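Local coordinates for DUF1881 domain-containing protein (PDB 5Z6E) that is an abundant perithecial protein of unknown function whose isolated N-terminal beta gamma-crystallin domain, described here, binds calcium, though the site appears inoperative in the whole protein, at residues I11-K16 and S43-A48; Y25-D30 and F83-D88; D39-V44 and G78-F83; A50-W55 and R65-S70. All coordinates share one frame; numbering follows the deposited sequence.

Interaction 1 (I11-K16 and S43-A48). With K (potassium ion), chain C.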
# COMPACT_ATOMS: atom_id res chain seq x y z
N ILE A 11 -5.14 4.08 1.33
CA ILE A 11 -6.21 3.09 1.45
C ILE A 11 -5.91 1.91 0.53
O ILE A 11 -5.76 2.10 -0.67
CB ILE A 11 -7.57 3.70 1.07
CG1 ILE A 11 -7.81 5.01 1.82
CG2 ILE A 11 -8.69 2.69 1.32
CD1 ILE A 11 -9.05 5.78 1.32
N PHE A 12 -5.81 0.71 1.09
CA PHE A 12 -5.60 -0.50 0.30
C PHE A 12 -6.93 -1.17 -0.01
O PHE A 12 -7.82 -1.23 0.85
CB PHE A 12 -4.68 -1.48 1.03
CG PHE A 12 -3.22 -1.18 0.84
CD1 PHE A 12 -2.57 -1.55 -0.32
CD2 PHE A 12 -2.52 -0.50 1.82
CE1 PHE A 12 -1.22 -1.27 -0.50
CE2 PHE A 12 -1.18 -0.22 1.65
CZ PHE A 12 -0.53 -0.61 0.49
N TYR A 13 -7.06 -1.64 -1.24
CA TYR A 13 -8.26 -2.34 -1.69
C TYR A 13 -7.92 -3.77 -2.11
O TYR A 13 -6.80 -4.07 -2.54
CB TYR A 13 -8.91 -1.60 -2.86
CG TYR A 13 -9.25 -0.16 -2.54
CD1 TYR A 13 -8.32 0.85 -2.77
CD2 TYR A 13 -10.49 0.19 -2.01
CE1 TYR A 13 -8.62 2.18 -2.47
CE2 TYR A 13 -10.80 1.51 -1.72
CZ TYR A 13 -9.86 2.50 -1.96
OH TYR A 13 -10.15 3.81 -1.66
N GLN A 14 -8.90 -4.65 -1.99
CA GLN A 14 -8.70 -6.06 -2.29
C GLN A 14 -9.12 -6.38 -3.72
O GLN A 14 -9.17 -7.54 -4.13
CB GLN A 14 -9.48 -6.93 -1.30
CG GLN A 14 -8.98 -6.80 0.12
CD GLN A 14 -9.75 -7.68 1.10
OE1 GLN A 14 -9.91 -8.88 0.89
NE2 GLN A 14 -10.22 -7.07 2.18
N LYS A 15 -9.43 -5.33 -4.47
CA LYS A 15 -9.68 -5.45 -5.90
C LYS A 15 -8.84 -4.42 -6.64
O LYS A 15 -8.36 -3.46 -6.03
CB LYS A 15 -11.16 -5.23 -6.22
CG LYS A 15 -12.07 -6.31 -5.65
CD LYS A 15 -13.53 -5.92 -5.83
CE LYS A 15 -14.45 -7.10 -5.55
NZ LYS A 15 -15.85 -6.63 -5.34
N LYS A 16 -8.68 -4.60 -7.94
CA LYS A 16 -8.00 -3.59 -8.73
C LYS A 16 -8.90 -2.37 -8.85
O LYS A 16 -10.10 -2.45 -8.55
CB LYS A 16 -7.64 -4.12 -10.12
CG LYS A 16 -6.62 -5.24 -10.09
CD LYS A 16 -6.24 -5.70 -11.50
CE LYS A 16 -5.43 -7.00 -11.44
NZ LYS A 16 -5.22 -7.59 -12.79
N SER A 43 -4.91 -2.77 -5.10
CA SER A 43 -4.74 -1.37 -5.49
C SER A 43 -4.66 -0.52 -4.23
O SER A 43 -5.04 -0.98 -3.15
CB SER A 43 -5.88 -0.90 -6.41
OG SER A 43 -7.15 -0.98 -5.77
N VAL A 44 -4.17 0.70 -4.37
CA VAL A 44 -3.95 1.54 -3.20
C VAL A 44 -4.09 3.01 -3.58
O VAL A 44 -3.50 3.48 -4.56
CB VAL A 44 -2.56 1.27 -2.55
CG1 VAL A 44 -1.39 1.43 -3.57
CG2 VAL A 44 -2.35 2.13 -1.29
N ALA A 45 -4.92 3.73 -2.83
CA ALA A 45 -5.03 5.18 -3.00
C ALA A 45 -4.03 5.81 -2.07
O ALA A 45 -3.97 5.46 -0.89
CB ALA A 45 -6.44 5.66 -2.67
N VAL A 46 -3.23 6.74 -2.57
CA VAL A 46 -2.12 7.28 -1.80
C VAL A 46 -2.31 8.77 -1.58
O VAL A 46 -2.42 9.53 -2.54
CB VAL A 46 -0.76 6.99 -2.49
CG1 VAL A 46 0.39 7.63 -1.73
CG2 VAL A 46 -0.54 5.49 -2.64
N GLY A 47 -2.35 9.18 -0.32
CA GLY A 47 -2.57 10.57 0.03
C GLY A 47 -1.39 11.45 -0.35
O GLY A 47 -0.26 10.97 -0.47
N ALA A 48 -1.66 12.75 -0.48
CA ALA A 48 -0.67 13.72 -0.96
C ALA A 48 0.69 13.72 -0.24
O ALA A 48 1.73 13.90 -0.88
CB ALA A 48 -1.29 15.14 -0.90
K K C . 2.15 11.01 -1.99
O HOH W 1 1.31 11.95 -4.03

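Interaction 2 (Y25-D30 and F83-D88). With K (potassium ion), chain C.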
# COMPACT_ATOMS: atom_id res chain seq x y z
N TYR A 25 -4.66 3.11 6.21
CA TYR A 25 -3.44 3.15 7.01
C TYR A 25 -2.88 4.58 6.92
O TYR A 25 -3.29 5.35 6.06
CB TYR A 25 -2.41 2.14 6.49
CG TYR A 25 -2.91 0.71 6.48
CD1 TYR A 25 -3.62 0.19 5.40
CD2 TYR A 25 -2.67 -0.13 7.56
CE1 TYR A 25 -4.08 -1.13 5.39
CE2 TYR A 25 -3.11 -1.45 7.57
CZ TYR A 25 -3.82 -1.94 6.48
OH TYR A 25 -4.26 -3.26 6.49
N ALA A 26 -1.96 4.93 7.81
CA ALA A 26 -1.45 6.30 7.87
C ALA A 26 0.07 6.35 8.01
O ALA A 26 0.70 5.38 8.45
CB ALA A 26 -2.11 7.05 9.02
N VAL A 27 0.65 7.50 7.67
CA VAL A 27 2.08 7.72 7.88
C VAL A 27 2.46 7.36 9.32
O VAL A 27 1.75 7.70 10.26
CB VAL A 27 2.46 9.19 7.56
CG1 VAL A 27 3.86 9.52 8.05
CG2 VAL A 27 2.36 9.43 6.05
N GLY A 28 3.56 6.63 9.47
CA GLY A 28 4.03 6.22 10.79
C GLY A 28 3.71 4.76 11.11
O GLY A 28 4.07 4.26 12.18
N GLN A 29 3.03 4.08 10.20
CA GLN A 29 2.70 2.67 10.41
C GLN A 29 3.57 1.73 9.58
O GLN A 29 3.75 1.92 8.38
CB GLN A 29 1.24 2.39 10.08
CG GLN A 29 0.23 3.06 10.97
CD GLN A 29 -1.19 2.73 10.56
OE1 GLN A 29 -2.04 3.61 10.46
NE2 GLN A 29 -1.45 1.46 10.33
N ASP A 30 4.14 0.73 10.25
CA ASP A 30 4.80 -0.38 9.58
C ASP A 30 3.91 -1.60 9.73
O ASP A 30 3.54 -1.95 10.85
CB ASP A 30 6.17 -0.63 10.18
CG ASP A 30 7.05 0.62 10.18
OD1 ASP A 30 6.89 1.47 9.27
OD2 ASP A 30 7.89 0.76 11.09
N PHE A 83 4.39 -3.61 4.26
CA PHE A 83 4.64 -2.25 3.80
C PHE A 83 4.80 -1.29 4.97
O PHE A 83 4.39 -1.59 6.10
CB PHE A 83 3.51 -1.77 2.87
CG PHE A 83 2.15 -1.69 3.55
CD1 PHE A 83 1.74 -0.52 4.19
CD2 PHE A 83 1.29 -2.78 3.53
CE1 PHE A 83 0.49 -0.45 4.81
CE2 PHE A 83 0.04 -2.71 4.16
CZ PHE A 83 -0.36 -1.54 4.79
N ARG A 84 5.41 -0.14 4.70
CA ARG A 84 5.48 0.96 5.64
C ARG A 84 4.86 2.18 4.97
O ARG A 84 5.04 2.39 3.78
CB ARG A 84 6.93 1.27 6.03
CG ARG A 84 7.76 0.08 6.45
CD ARG A 84 9.20 0.48 6.72
NE ARG A 84 9.27 1.60 7.66
CZ ARG A 84 10.17 2.57 7.62
NH1 ARG A 84 11.10 2.58 6.67
NH2 ARG A 84 10.14 3.54 8.52
N VAL A 85 4.12 2.97 5.74
CA VAL A 85 3.65 4.26 5.24
C VAL A 85 4.53 5.33 5.87
O VAL A 85 4.62 5.44 7.10
CB VAL A 85 2.17 4.49 5.57
CG1 VAL A 85 1.66 5.72 4.81
CG2 VAL A 85 1.34 3.25 5.21
N VAL A 86 5.21 6.10 5.02
CA VAL A 86 6.18 7.07 5.50
C VAL A 86 5.91 8.45 4.89
O VAL A 86 5.19 8.57 3.90
CB VAL A 86 7.63 6.63 5.17
CG1 VAL A 86 7.94 5.27 5.80
CG2 VAL A 86 7.85 6.60 3.65
N ASP A 87 6.49 9.48 5.48
CA ASP A 87 6.42 10.83 4.91
C ASP A 87 6.93 10.84 3.46
O ASP A 87 7.97 10.24 3.15
CB ASP A 87 7.21 11.80 5.77
CG ASP A 87 7.02 13.23 5.34
OD1 ASP A 87 5.86 13.63 5.07
OD2 ASP A 87 8.04 13.96 5.24
N ASP A 88 6.20 11.52 2.58
CA ASP A 88 6.50 11.47 1.15
C ASP A 88 7.62 12.44 0.79
O ASP A 88 7.37 13.55 0.32
CB ASP A 88 5.24 11.77 0.32
CG ASP A 88 5.43 11.50 -1.17
OD1 ASP A 88 6.47 10.93 -1.54
OD2 ASP A 88 4.54 11.86 -1.96
K K C . 2.15 11.01 -1.99
O HOH W 2 6.20 4.10 9.15
O HOH W 1 1.31 11.95 -4.03

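Interaction 3 (D39-V44 and G78-F83). With CA (calcium ion), chain B.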
# COMPACT_ATOMS: atom_id res chain seq x y z
N ASP A 39 -1.32 -11.13 0.59
CA ASP A 39 -1.34 -11.09 -0.88
C ASP A 39 -2.68 -10.66 -1.49
O ASP A 39 -2.85 -10.73 -2.72
CB ASP A 39 -0.96 -12.45 -1.48
CG ASP A 39 0.41 -12.94 -1.03
OD1 ASP A 39 1.28 -12.11 -0.65
OD2 ASP A 39 0.61 -14.17 -1.05
N LYS A 40 -3.62 -10.19 -0.67
CA LYS A 40 -4.97 -9.91 -1.17
C LYS A 40 -5.19 -8.47 -1.61
O LYS A 40 -6.23 -8.16 -2.17
CB LYS A 40 -6.03 -10.23 -0.11
CG LYS A 40 -6.04 -11.65 0.44
CD LYS A 40 -6.24 -12.69 -0.62
CE LYS A 40 -6.45 -14.06 0.05
NZ LYS A 40 -6.27 -15.18 -0.92
N TYR A 41 -4.24 -7.57 -1.35
CA TYR A 41 -4.41 -6.17 -1.74
C TYR A 41 -3.97 -5.95 -3.18
O TYR A 41 -2.86 -6.35 -3.56
CB TYR A 41 -3.62 -5.25 -0.81
CG TYR A 41 -4.21 -5.01 0.58
CD1 TYR A 41 -5.59 -4.99 0.81
CD2 TYR A 41 -3.36 -4.77 1.66
CE1 TYR A 41 -6.10 -4.74 2.11
CE2 TYR A 41 -3.85 -4.52 2.93
CZ TYR A 41 -5.21 -4.51 3.16
OH TYR A 41 -5.64 -4.25 4.44
N PHE A 42 -4.80 -5.30 -3.98
CA PHE A 42 -4.49 -5.16 -5.41
C PHE A 42 -4.52 -3.73 -5.94
O PHE A 42 -4.17 -3.48 -7.09
CB PHE A 42 -5.43 -6.05 -6.22
CG PHE A 42 -4.98 -7.49 -6.22
CD1 PHE A 42 -3.96 -7.90 -7.06
CD2 PHE A 42 -5.53 -8.40 -5.33
CE1 PHE A 42 -3.50 -9.21 -7.04
CE2 PHE A 42 -5.08 -9.72 -5.31
CZ PHE A 42 -4.06 -10.12 -6.17
N SER A 43 -4.91 -2.77 -5.10
CA SER A 43 -4.74 -1.37 -5.49
C SER A 43 -4.66 -0.52 -4.23
O SER A 43 -5.04 -0.98 -3.15
CB SER A 43 -5.88 -0.90 -6.41
OG SER A 43 -7.15 -0.98 -5.77
N VAL A 44 -4.17 0.70 -4.37
CA VAL A 44 -3.95 1.54 -3.20
C VAL A 44 -4.09 3.01 -3.58
O VAL A 44 -3.50 3.48 -4.56
CB VAL A 44 -2.56 1.27 -2.55
CG1 VAL A 44 -1.39 1.43 -3.57
CG2 VAL A 44 -2.35 2.13 -1.29
N GLY A 78 3.74 -9.26 -6.88
CA GLY A 78 3.67 -10.70 -6.74
C GLY A 78 3.15 -11.19 -5.40
O GLY A 78 3.54 -12.26 -4.92
N GLY A 79 2.26 -10.40 -4.81
CA GLY A 79 1.63 -10.74 -3.54
C GLY A 79 2.17 -9.88 -2.41
O GLY A 79 3.22 -10.19 -1.83
N LEU A 80 1.45 -8.80 -2.10
CA LEU A 80 1.89 -7.86 -1.07
C LEU A 80 1.78 -8.43 0.34
O LEU A 80 0.69 -8.81 0.75
CB LEU A 80 1.09 -6.56 -1.17
CG LEU A 80 1.33 -5.54 -0.07
CD1 LEU A 80 2.80 -5.11 -0.10
CD2 LEU A 80 0.37 -4.34 -0.24
N SER A 81 2.88 -8.46 1.08
CA SER A 81 2.85 -8.98 2.44
C SER A 81 3.27 -7.98 3.52
O SER A 81 2.90 -8.13 4.68
CB SER A 81 3.73 -10.23 2.56
OG SER A 81 3.17 -11.30 1.81
N ARG A 82 4.07 -6.99 3.16
CA ARG A 82 4.53 -6.02 4.14
C ARG A 82 4.72 -4.65 3.52
O ARG A 82 5.15 -4.55 2.38
CB ARG A 82 5.83 -6.50 4.79
CG ARG A 82 6.41 -5.49 5.75
CD ARG A 82 7.30 -6.13 6.76
NE ARG A 82 7.97 -5.14 7.59
CZ ARG A 82 7.52 -4.71 8.76
NH1 ARG A 82 6.39 -5.18 9.24
NH2 ARG A 82 8.21 -3.80 9.44
N PHE A 83 4.39 -3.61 4.26
CA PHE A 83 4.64 -2.25 3.80
C PHE A 83 4.80 -1.29 4.97
O PHE A 83 4.39 -1.59 6.10
CB PHE A 83 3.51 -1.77 2.87
CG PHE A 83 2.15 -1.69 3.55
CD1 PHE A 83 1.74 -0.52 4.19
CD2 PHE A 83 1.29 -2.78 3.53
CE1 PHE A 83 0.49 -0.45 4.81
CE2 PHE A 83 0.04 -2.71 4.16
CZ PHE A 83 -0.36 -1.54 4.79
CA CA B . 3.67 -12.14 -0.33
O HOH W 3 -1.13 -8.53 -3.37
O HOH W 4 2.71 -14.25 0.56
O HOH W 5 -1.91 -7.74 0.61
O HOH W 6 4.08 -13.26 -2.34

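Interaction 4 (A50-W55 and R65-S70). With K (potassium ion), chain C.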
# COMPACT_ATOMS: atom_id res chain seq x y z
N ALA A 50 1.85 11.17 1.73
CA ALA A 50 2.17 9.81 2.14
C ALA A 50 2.91 9.05 1.04
O ALA A 50 2.70 9.28 -0.16
CB ALA A 50 0.89 9.05 2.53
N LYS A 51 3.77 8.14 1.46
CA LYS A 51 4.53 7.29 0.55
C LYS A 51 4.50 5.87 1.10
O LYS A 51 4.61 5.67 2.31
CB LYS A 51 5.96 7.83 0.42
CG LYS A 51 6.99 6.89 -0.12
CD LYS A 51 8.29 7.66 -0.27
CE LYS A 51 9.42 6.80 -0.79
NZ LYS A 51 10.69 7.60 -0.87
N VAL A 52 4.33 4.89 0.22
CA VAL A 52 4.32 3.49 0.64
C VAL A 52 5.61 2.79 0.22
O VAL A 52 5.97 2.81 -0.95
CB VAL A 52 3.12 2.73 0.05
CG1 VAL A 52 3.10 1.28 0.55
CG2 VAL A 52 1.81 3.42 0.41
N ILE A 53 6.29 2.18 1.18
CA ILE A 53 7.43 1.32 0.90
C ILE A 53 6.93 -0.11 1.06
O ILE A 53 6.43 -0.46 2.12
CB ILE A 53 8.60 1.60 1.85
CG1 ILE A 53 9.06 3.05 1.67
CG2 ILE A 53 9.73 0.63 1.60
CD1 ILE A 53 9.92 3.54 2.81
N ALA A 54 7.06 -0.93 0.02
CA ALA A 54 6.33 -2.20 -0.01
C ALA A 54 7.19 -3.38 -0.42
O ALA A 54 8.06 -3.26 -1.29
CB ALA A 54 5.13 -2.07 -0.95
N TRP A 55 6.90 -4.55 0.16
CA TRP A 55 7.62 -5.78 -0.18
C TRP A 55 6.69 -6.96 -0.42
O TRP A 55 5.65 -7.12 0.23
CB TRP A 55 8.59 -6.19 0.93
CG TRP A 55 9.67 -5.21 1.28
CD1 TRP A 55 10.95 -5.18 0.80
CD2 TRP A 55 9.58 -4.16 2.24
NE1 TRP A 55 11.66 -4.16 1.40
CE2 TRP A 55 10.83 -3.52 2.29
CE3 TRP A 55 8.55 -3.69 3.06
CZ2 TRP A 55 11.09 -2.43 3.12
CZ3 TRP A 55 8.81 -2.60 3.89
CH2 TRP A 55 10.06 -1.99 3.91
N ARG A 65 8.70 -2.14 -3.90
CA ARG A 65 8.07 -0.99 -4.56
C ARG A 65 8.05 0.25 -3.67
O ARG A 65 7.92 0.14 -2.44
CB ARG A 65 6.63 -1.31 -4.97
CG ARG A 65 6.49 -2.39 -6.05
CD ARG A 65 7.06 -1.92 -7.39
NE ARG A 65 6.88 -2.93 -8.43
CZ ARG A 65 7.72 -3.93 -8.66
NH1 ARG A 65 8.82 -4.08 -7.92
NH2 ARG A 65 7.47 -4.80 -9.64
N GLU A 66 8.20 1.42 -4.27
CA GLU A 66 7.87 2.66 -3.57
C GLU A 66 6.74 3.34 -4.33
O GLU A 66 6.88 3.64 -5.52
CB GLU A 66 9.09 3.58 -3.44
CG GLU A 66 10.25 2.91 -2.70
CD GLU A 66 11.44 3.82 -2.51
OE1 GLU A 66 11.41 4.97 -2.97
OE2 GLU A 66 12.42 3.37 -1.87
N TRP A 67 5.62 3.55 -3.66
CA TRP A 67 4.46 4.17 -4.29
C TRP A 67 4.20 5.52 -3.66
O TRP A 67 3.88 5.60 -2.46
CB TRP A 67 3.20 3.29 -4.16
CG TRP A 67 3.33 1.92 -4.79
CD1 TRP A 67 3.79 1.63 -6.04
CD2 TRP A 67 2.96 0.68 -4.19
NE1 TRP A 67 3.74 0.26 -6.25
CE2 TRP A 67 3.23 -0.34 -5.13
CE3 TRP A 67 2.43 0.32 -2.94
CZ2 TRP A 67 3.00 -1.70 -4.86
CZ3 TRP A 67 2.19 -1.02 -2.67
CH2 TRP A 67 2.47 -2.02 -3.64
N THR A 68 4.35 6.58 -4.45
CA THR A 68 4.08 7.94 -4.00
C THR A 68 2.76 8.45 -4.58
O THR A 68 2.33 9.56 -4.26
CB THR A 68 5.21 8.91 -4.41
OG1 THR A 68 5.30 8.93 -5.84
CG2 THR A 68 6.54 8.47 -3.82
N THR A 69 2.16 7.65 -5.45
CA THR A 69 0.90 8.01 -6.10
C THR A 69 -0.00 6.79 -6.13
O THR A 69 0.48 5.66 -5.99
CB THR A 69 1.09 8.50 -7.56
OG1 THR A 69 1.63 7.44 -8.35
CG2 THR A 69 2.01 9.73 -7.63
N SER A 70 -1.30 7.01 -6.32
CA SER A 70 -2.28 5.93 -6.31
C SER A 70 -2.02 4.90 -7.40
O SER A 70 -1.67 5.24 -8.53
CB SER A 70 -3.68 6.51 -6.44
OG SER A 70 -3.97 7.33 -5.32
K K C . 2.15 11.01 -1.99
O HOH W 7 12.92 5.62 0.16
O HOH W 1 1.31 11.95 -4.03

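Interaction 1 (I11-K16 and S43-A48)
The hydroxyl of S43 is held by two backbone groups of the loop after strand 9-13: OG donates to K15 O at 2.8 Å, in the plane of that carbonyl, and also bonds to F18 N. The torsion that sets OG between the backbone N and carbonyl carbon (chi1 61°) carries it over to the turn after Y13, so a buried hydroxyl is satisfied while it ties that turn to the strand. Beyond it the two strands run antiparallel. I11 and A45 form a hydrogen-bonded pair, with A45 N to I11 O at 2.8 Å and I11 N to A45 O at 2.9 Å. Y13 N reaches S43 O at 2.9 Å, nearly straight (170°), whereas the return bond from S43 N to Y13 O is weak. F12 and V44, the non-hydrogen-bonded pair between them, lie side by side on the inner face. There the CG2 methyl of V44 sits over the middle of the F12 ring, 3.6 Å from its centroid and 9° off the normal, a CH-pi contact. On the other face the Y13 ring turns its edge to the backbone N of A45, and its CE1 meets A45 CB at 4.1 Å. Past the strand, G47 O and A48 O bind the potassium ion. Strand 9-13 is the middle of a three-stranded sheet, between strands 22-26 and 43-46; its F12 face is turned into the beta gamma-crystallin sandwich, where F12 stacks on Y41 and meets F83, and F12 and V44 touch W67 of the four-stranded sheet.

Interaction 2 (Y25-D30 and F83-D88)
Aromatic contact joins Y25 and F83: the F83 ring points its edge, led by CZ, at the middle of the Y25 face, a T-shaped pair with centroids 5.0 Å apart and planes at 85°. F83 holds CG between its backbone N and carbonyl carbon (chi1 63°), which swings the ring across to Y25. The Y25 hydroxyl bonds to that of Y41. Apolar packing continues at V85, whose CG2 lies 4.1 Å from Y25 CB while CG1 meets V27 CG2 at 4.0 Å. Backbone bonds fasten the type II turn from A26 to Q29 onto strand 82-87: G28 N donates to V85 O at 2.9 Å, and V85 N to Q29 O at the same length. G28 has positive phi, and a side chain here would collide with the carbonyl O of V27. The charged contact is D30 with R84, side by side on one face. R84 NE meets D30 OD1 at 2.9 Å, within the guanidinium plane but from above the carboxylate plane, the two planes being 70° apart. A water donates to D30 OD1 and V85 O; OD1 thus takes R84 NE and the water, V85 O the water and G28 N. A methionine in place of R84 would probably leave D30 without its charged mate and its carboxylate freer to turn. The turn passes the chain from strand 22-26 of the three-stranded sheet to strand 29-32, the edge of the four-stranded one, where strand 82-87 lies between 29-32 and 50-55.

Interaction 3 (D39-V44 and G78-F83)
D39 and S81 meet at the calcium ion, each giving one oxygen: D39 OD1 and S81 OG both bind it at 2.4 Å. G79 O adds a third ligand at 2.5 Å, and Q56 O comes from outside the two segments. D39 OD1 and G79 O lie 3.0 Å apart, a closeness that the shared metal accounts for. With CG anti to the carbonyl carbon (chi1 -58°), the D39 side chain brings OD1 to the metal along the G79 backbone, CB being 3.7 Å from G79 CA; a CB on G79 would clash with OD1, and the backbone angles there also suit glycine alone. S81 OG is held by N38 ND2 as well, so a second-shell amide probably positions this ligand. This is the beta gamma-crystallin type of calcium site, in which loops at one end of the domain pool their ligands. The loop 78-81 closes on D39 through D39 N to L80 O, a bond of 3.1 Å that arrives from above the carbonyl plane. On the inner side the packing is apolar and less close: L80 CD2 comes to 4.1 Å from Y41 CB, near the plane of the tyrosine ring, and Y41 CE2 only just reaches F83 CE2. The Y41 hydroxyl turns to D23 and Y25. Waters bridge the segments beside this packing. One accepts from Y41 N and donates to L80 O, while another accepts from L80 N and lies by Y41 O. Toward the outside, two more waters complete the calcium shell, one donating to D39 OD2 at 2.6 Å and the other to G78 O.

Interaction 4 (A50-W55 and R65-S70)
V52 with W67 and A54 with R65 form hydrogen-bonded pairs of an antiparallel hairpin whose strand segments approach to 4.7 Å, their directions 165° apart; V52 N to W67 O is almost straight (176°). On the inner face the W67 indole, with CG anti to the carbonyl carbon (chi1 -60°), reaches back over its neighbour strand. Its CZ3 meets A54 CB at 3.6 Å and its CE3 meets V52 CG1 at 3.7 Å. R65 CB sits over one indole face, offset toward its rim. On the other face, beside I53, K51 is extended from CG to NZ, slants across E66 and forms a weak salt bridge, NZ to OE1 at 3.4 Å. An alanine in its place is likely to leave E66 OE1 without its cationic mate and to take away the aliphatic chain lying beside the T68 methyl. A water links K51 NZ to E66 OE2, which the Y64 hydroxyl also bonds. At the open end of the hairpin, away from its turn, A50 O and T68 O bind potassium at 2.6 and 2.7 Å, with G47, A48 and D88. Apolar contacts thus hold the buried face, and the cation bridges the start of one strand and the residue just past the other.

How the interactions relate
All four contacts lie within one beta gamma-crystallin domain, a sandwich of two antiparallel sheets. Interaction 1 belongs to the three-stranded sheet and interaction 4 to the four-stranded one, their centres about 10 Å apart; interaction 2 spans both. Interactions 2 and 4 are about 9 Å apart and join through strands 82-87 and 50-55. Interactions 2 and 3 share F83 and sit about 15 Å apart; interactions 1 and 3 share S43 and V44 of strand 43-46. Along the chain, interaction 4 is nested inside the loops closed by interactions 2 and 3, whereas interactions 1 and 2 interlock. Potassium is bound where interactions 1, 2 and 4 meet at one end; calcium occupies interaction 3 at the other.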